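Local coordinates for protein 6'''-hydroxyparomomycin C oxidase (Microbacterium trichothecenolyticum, PDB 7DVE) that oxidises the C3 hydroxyl of the sugar in C-glycosides such as isoorientin and mangiferin, using bound FAD and passing the electrons to oxygen, at residues G51-N56 / L210-S215; D166-S171 / T322-Y327. All coordinates share one frame; numbering follows the deposited sequence.

Contact 1: G51-N56 / L210-S215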
# COMPACT_ATOMS: atom_id res chain seq x y z
N GLY A 51 -7.68 10.66 7.49
CA GLY A 51 -6.63 9.91 6.86
C GLY A 51 -5.27 9.99 7.53
O GLY A 51 -4.33 9.32 7.07
N ALA A 52 -5.11 10.79 8.57
CA ALA A 52 -3.80 10.91 9.21
C ALA A 52 -3.44 9.61 9.93
O ALA A 52 -4.29 8.79 10.26
CB ALA A 52 -3.80 12.09 10.18
N HIS A 53 -2.14 9.39 10.14
CA HIS A 53 -1.69 8.15 10.76
C HIS A 53 -2.14 8.08 12.22
O HIS A 53 -2.14 9.08 12.93
CB HIS A 53 -0.16 8.02 10.68
CG HIS A 53 0.33 6.62 10.85
ND1 HIS A 53 0.38 5.99 12.08
CD2 HIS A 53 0.76 5.70 9.95
CE1 HIS A 53 0.83 4.76 11.93
NE2 HIS A 53 1.08 4.56 10.64
N VAL A 54 -2.51 6.88 12.67
CA VAL A 54 -2.93 6.72 14.06
C VAL A 54 -1.83 7.15 15.03
O VAL A 54 -2.12 7.65 16.12
CB VAL A 54 -3.42 5.28 14.34
CG1 VAL A 54 -4.67 4.95 13.47
CG2 VAL A 54 -2.31 4.23 14.13
N LYS A 55 -0.56 7.03 14.66
CA LYS A 55 0.47 7.49 15.59
C LYS A 55 0.48 9.01 15.80
O LYS A 55 1.32 9.52 16.55
CB LYS A 55 1.84 7.03 15.12
CG LYS A 55 2.01 5.51 15.08
CD LYS A 55 3.38 5.09 15.63
CE LYS A 55 3.48 3.59 15.74
NZ LYS A 55 4.91 3.19 15.88
N ASN A 56 -0.40 9.75 15.14
CA ASN A 56 -0.62 11.14 15.50
C ASN A 56 -1.41 11.29 16.79
O ASN A 56 -1.49 12.40 17.32
CB ASN A 56 -1.35 11.87 14.38
CG ASN A 56 -0.45 12.26 13.26
OD1 ASN A 56 0.36 13.20 13.38
ND2 ASN A 56 -0.58 11.55 12.13
N LEU A 210 8.48 13.31 14.51
CA LEU A 210 8.41 12.55 13.26
C LEU A 210 7.25 11.55 13.28
O LEU A 210 7.01 10.90 14.30
CB LEU A 210 9.71 11.78 13.10
CG LEU A 210 10.28 11.49 11.73
CD1 LEU A 210 10.41 12.76 10.92
CD2 LEU A 210 11.64 10.80 11.89
N VAL A 211 6.56 11.39 12.14
CA VAL A 211 5.40 10.51 12.03
C VAL A 211 5.12 10.17 10.56
O VAL A 211 5.41 10.96 9.66
CB VAL A 211 4.15 11.15 12.70
CG1 VAL A 211 3.64 12.32 11.87
CG2 VAL A 211 3.06 10.08 12.90
N TRP A 212 4.55 8.98 10.32
CA TRP A 212 4.27 8.51 8.96
C TRP A 212 3.22 9.39 8.26
O TRP A 212 2.28 9.90 8.88
CB TRP A 212 3.77 7.05 8.97
CG TRP A 212 4.69 6.11 9.70
CD1 TRP A 212 4.39 5.37 10.81
CD2 TRP A 212 6.06 5.82 9.39
NE1 TRP A 212 5.49 4.65 11.22
CE2 TRP A 212 6.52 4.90 10.36
CE3 TRP A 212 6.94 6.25 8.39
CZ2 TRP A 212 7.82 4.39 10.35
CZ3 TRP A 212 8.24 5.74 8.39
CH2 TRP A 212 8.66 4.82 9.36
N SER A 213 3.38 9.52 6.94
CA SER A 213 2.54 10.34 6.08
C SER A 213 1.58 9.45 5.29
O SER A 213 1.98 8.40 4.78
CB SER A 213 3.40 11.14 5.10
OG SER A 213 4.20 12.09 5.77
N GLY A 214 0.33 9.88 5.17
CA GLY A 214 -0.68 9.08 4.49
C GLY A 214 -1.62 9.86 3.60
O GLY A 214 -1.20 10.82 2.94
N SER A 215 -2.90 9.46 3.55
CA SER A 215 -3.86 10.20 2.74
C SER A 215 -4.04 11.64 3.23
O SER A 215 -4.49 12.48 2.45
CB SER A 215 -5.21 9.49 2.74
OG SER A 215 -5.05 8.21 2.18
O HOH W 1 -0.02 11.31 9.38

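Contact 2: D166-S171 / T322-Y327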
# COMPACT_ATOMS: atom_id res chain seq x y z
N ASP A 166 16.11 11.70 4.67
CA ASP A 166 16.97 12.34 5.66
C ASP A 166 16.36 12.41 7.05
O ASP A 166 17.02 12.89 7.96
CB ASP A 166 17.33 13.76 5.21
CG ASP A 166 18.01 13.78 3.85
OD1 ASP A 166 18.74 12.81 3.54
OD2 ASP A 166 17.81 14.75 3.10
N ALA A 167 15.13 11.93 7.24
CA ALA A 167 14.39 12.15 8.48
C ALA A 167 15.17 11.72 9.72
O ALA A 167 15.03 12.33 10.78
CB ALA A 167 13.05 11.41 8.42
N PHE A 168 16.01 10.69 9.59
CA PHE A 168 16.78 10.15 10.70
C PHE A 168 18.25 10.56 10.68
O PHE A 168 19.03 9.99 11.44
CB PHE A 168 16.69 8.63 10.71
CG PHE A 168 15.32 8.11 10.94
CD1 PHE A 168 14.86 7.87 12.23
CD2 PHE A 168 14.47 7.86 9.88
CE1 PHE A 168 13.58 7.41 12.45
CE2 PHE A 168 13.19 7.39 10.10
CZ PHE A 168 12.75 7.17 11.39
N ASP A 169 18.65 11.54 9.86
CA ASP A 169 20.08 11.80 9.71
C ASP A 169 20.72 12.46 10.93
O ASP A 169 21.95 12.46 11.02
CB ASP A 169 20.35 12.68 8.49
CG ASP A 169 20.36 11.90 7.18
OD1 ASP A 169 20.13 10.67 7.18
OD2 ASP A 169 20.58 12.53 6.12
N ALA A 170 19.93 13.02 11.86
CA ALA A 170 20.50 13.67 13.04
C ALA A 170 20.59 12.75 14.26
O ALA A 170 21.08 13.18 15.31
CB ALA A 170 19.68 14.91 13.44
N SER A 171 20.15 11.49 14.16
CA SER A 171 20.19 10.73 15.39
C SER A 171 21.60 10.19 15.64
O SER A 171 22.39 10.01 14.71
CB SER A 171 19.20 9.57 15.35
OG SER A 171 19.85 8.39 14.94
N THR A 322 3.74 10.85 20.75
CA THR A 322 3.29 10.69 19.38
C THR A 322 4.50 10.48 18.48
O THR A 322 5.64 10.81 18.82
CB THR A 322 2.49 11.90 18.88
OG1 THR A 322 3.38 12.93 18.47
CG2 THR A 322 1.60 12.44 19.96
N GLY A 323 4.25 9.89 17.32
CA GLY A 323 5.31 9.71 16.36
C GLY A 323 6.31 8.63 16.73
O GLY A 323 6.04 7.69 17.50
N LEU A 324 7.50 8.78 16.16
CA LEU A 324 8.50 7.74 16.17
C LEU A 324 9.70 8.16 17.01
O LEU A 324 9.95 9.34 17.25
CB LEU A 324 8.98 7.41 14.76
CG LEU A 324 7.96 7.30 13.63
CD1 LEU A 324 8.65 7.31 12.24
CD2 LEU A 324 7.16 6.06 13.84
N SER A 325 10.43 7.15 17.46
CA SER A 325 11.73 7.38 18.03
C SER A 325 12.75 7.55 16.91
O SER A 325 12.49 7.27 15.74
CB SER A 325 12.13 6.21 18.91
OG SER A 325 12.27 5.09 18.04
N GLU A 326 13.96 7.98 17.29
CA GLU A 326 15.00 8.27 16.32
C GLU A 326 16.20 7.47 16.75
O GLU A 326 17.06 7.97 17.48
CB GLU A 326 15.26 9.78 16.22
CG GLU A 326 13.97 10.48 15.72
CD GLU A 326 14.11 11.95 15.42
OE1 GLU A 326 15.23 12.41 15.12
OE2 GLU A 326 13.08 12.65 15.50
N TYR A 327 16.25 6.21 16.32
CA TYR A 327 17.40 5.36 16.59
C TYR A 327 18.14 5.14 15.28
O TYR A 327 18.75 6.08 14.77
CB TYR A 327 16.98 4.04 17.27
CG TYR A 327 16.31 4.27 18.63
CD1 TYR A 327 16.92 5.07 19.60
CD2 TYR A 327 15.08 3.71 18.93
CE1 TYR A 327 16.31 5.29 20.82
CE2 TYR A 327 14.47 3.93 20.15
CZ TYR A 327 15.08 4.71 21.08
OH TYR A 327 14.46 4.93 22.29
O HOH W 2 17.24 13.11 12.45

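Contact 1: G51-N56 / L210-S215
The side chains of His53 and Trp212 run alongside one another in the same direction, where a loop of this GMC oxidoreductase meets the end of strand 210-212 close to the FAD-binding residues. The indole comes over one face of the imidazole near its rim, with Trp212 CD1 3.4 Å from His53 NE2, while Trp212 CB packs against His53 CD2. The two rings are inclined obliquely, at 54°. Beside this pair, Val211 uses both methyls: CG2 rests against Lys55 CB at 4.0 Å, and CG1 packs on Asn56 OD1 at 3.7 Å, an oxygen whose polar partner is Arg205 NH1.

The loop's own bonds, from Lys55 N and Asn56, fix the ring that Trp212 meets. Chi1 of His53 (-160°) swings CG beside the carbonyl carbon. In the ring plane, ND1 accepts from Lys55 N at 2.9 Å, an almost straight bond of 173°, while NE2 pairs with Trp128 O. An alanine here would probably leave Lys55 N and Trp128 O without these mates and open a gap beside the Trp212 indole. Asn56 ND2 returns to His53 O at 3.0 Å, in the carbonyl plane, and Asn56 N grips the same oxygen. No direct hydrogen bond joins the segments; one water instead accepts from His53 N and Asn56 ND2 and donates to Trp212 O at 2.7 Å.

Contact 2: D166-S171 / T322-Y327
Two overlapping type I beta turns, Asp166 to Asp169 and Phe168 to Ser171, bring Phe168 and Ser171 against the loop 322-327 that leads into strand 330-333. Ser171 OG gives the one direct hydrogen bond between the segments, a short 2.6 Å to Tyr327 O that arrives in the carbonyl plane with a C=O...donor angle of 151°. The methylene of the same serine packs against the preceding carbonyl, CB lying 3.4 Å from Glu326 O. It also meets the glutamate side chain, with Ser171 CB 4.0 Å from Glu326 CB.

Phe168 works differently, meeting three successive residues of the loop with its ring. Two of them lie at the ring edge: CE1 comes within 3.5 Å of Ser325 O in the ring plane, an oxygen that is hydrogen-bonded to Gln347, and CD1 touches Glu326 CA. The third contact is apolar, from Phe168 CZ to Leu324 CD1 at 4.2 Å, the two side chains crossing at about a right angle.

The polar margin is carried by a water that bridges the backbone within the two turns, donating to Ala167 O and accepting from Ala170 N at 2.8 Å; its further bond to Glu326 OE1 is weak. Glu326 finds a firmer partner in Arg204, through a salt bridge at OE2. The two loops, one after strand 163-164 and the other before strand 330-333, thus meet where both of those strands pair antiparallel with strand 196-204 in the antiparallel sheet of this GMC oxidoreductase.

Overall arrangement
Contact 1 is a buried junction beside the FAD-binding residues, whereas contact 2 is only partly buried and lies further from the centre of the chain. Both rest on strand 196-204 and its neighbours, and they touch: Leu210 O with Leu324 N, and Lys55 O with Gly323 N, in probable hydrogen bonds, while the Trp212 indole packs on Leu324. Their centres are 15 Å apart, and the four segments alternate along the chain. The chemistry follows the place. Contact 1 has no direct hydrogen bond between its segments and one water bridge; contact 2 has a direct serine-to-carbonyl bond plus a weaker water link to a charged glutamate at its margin.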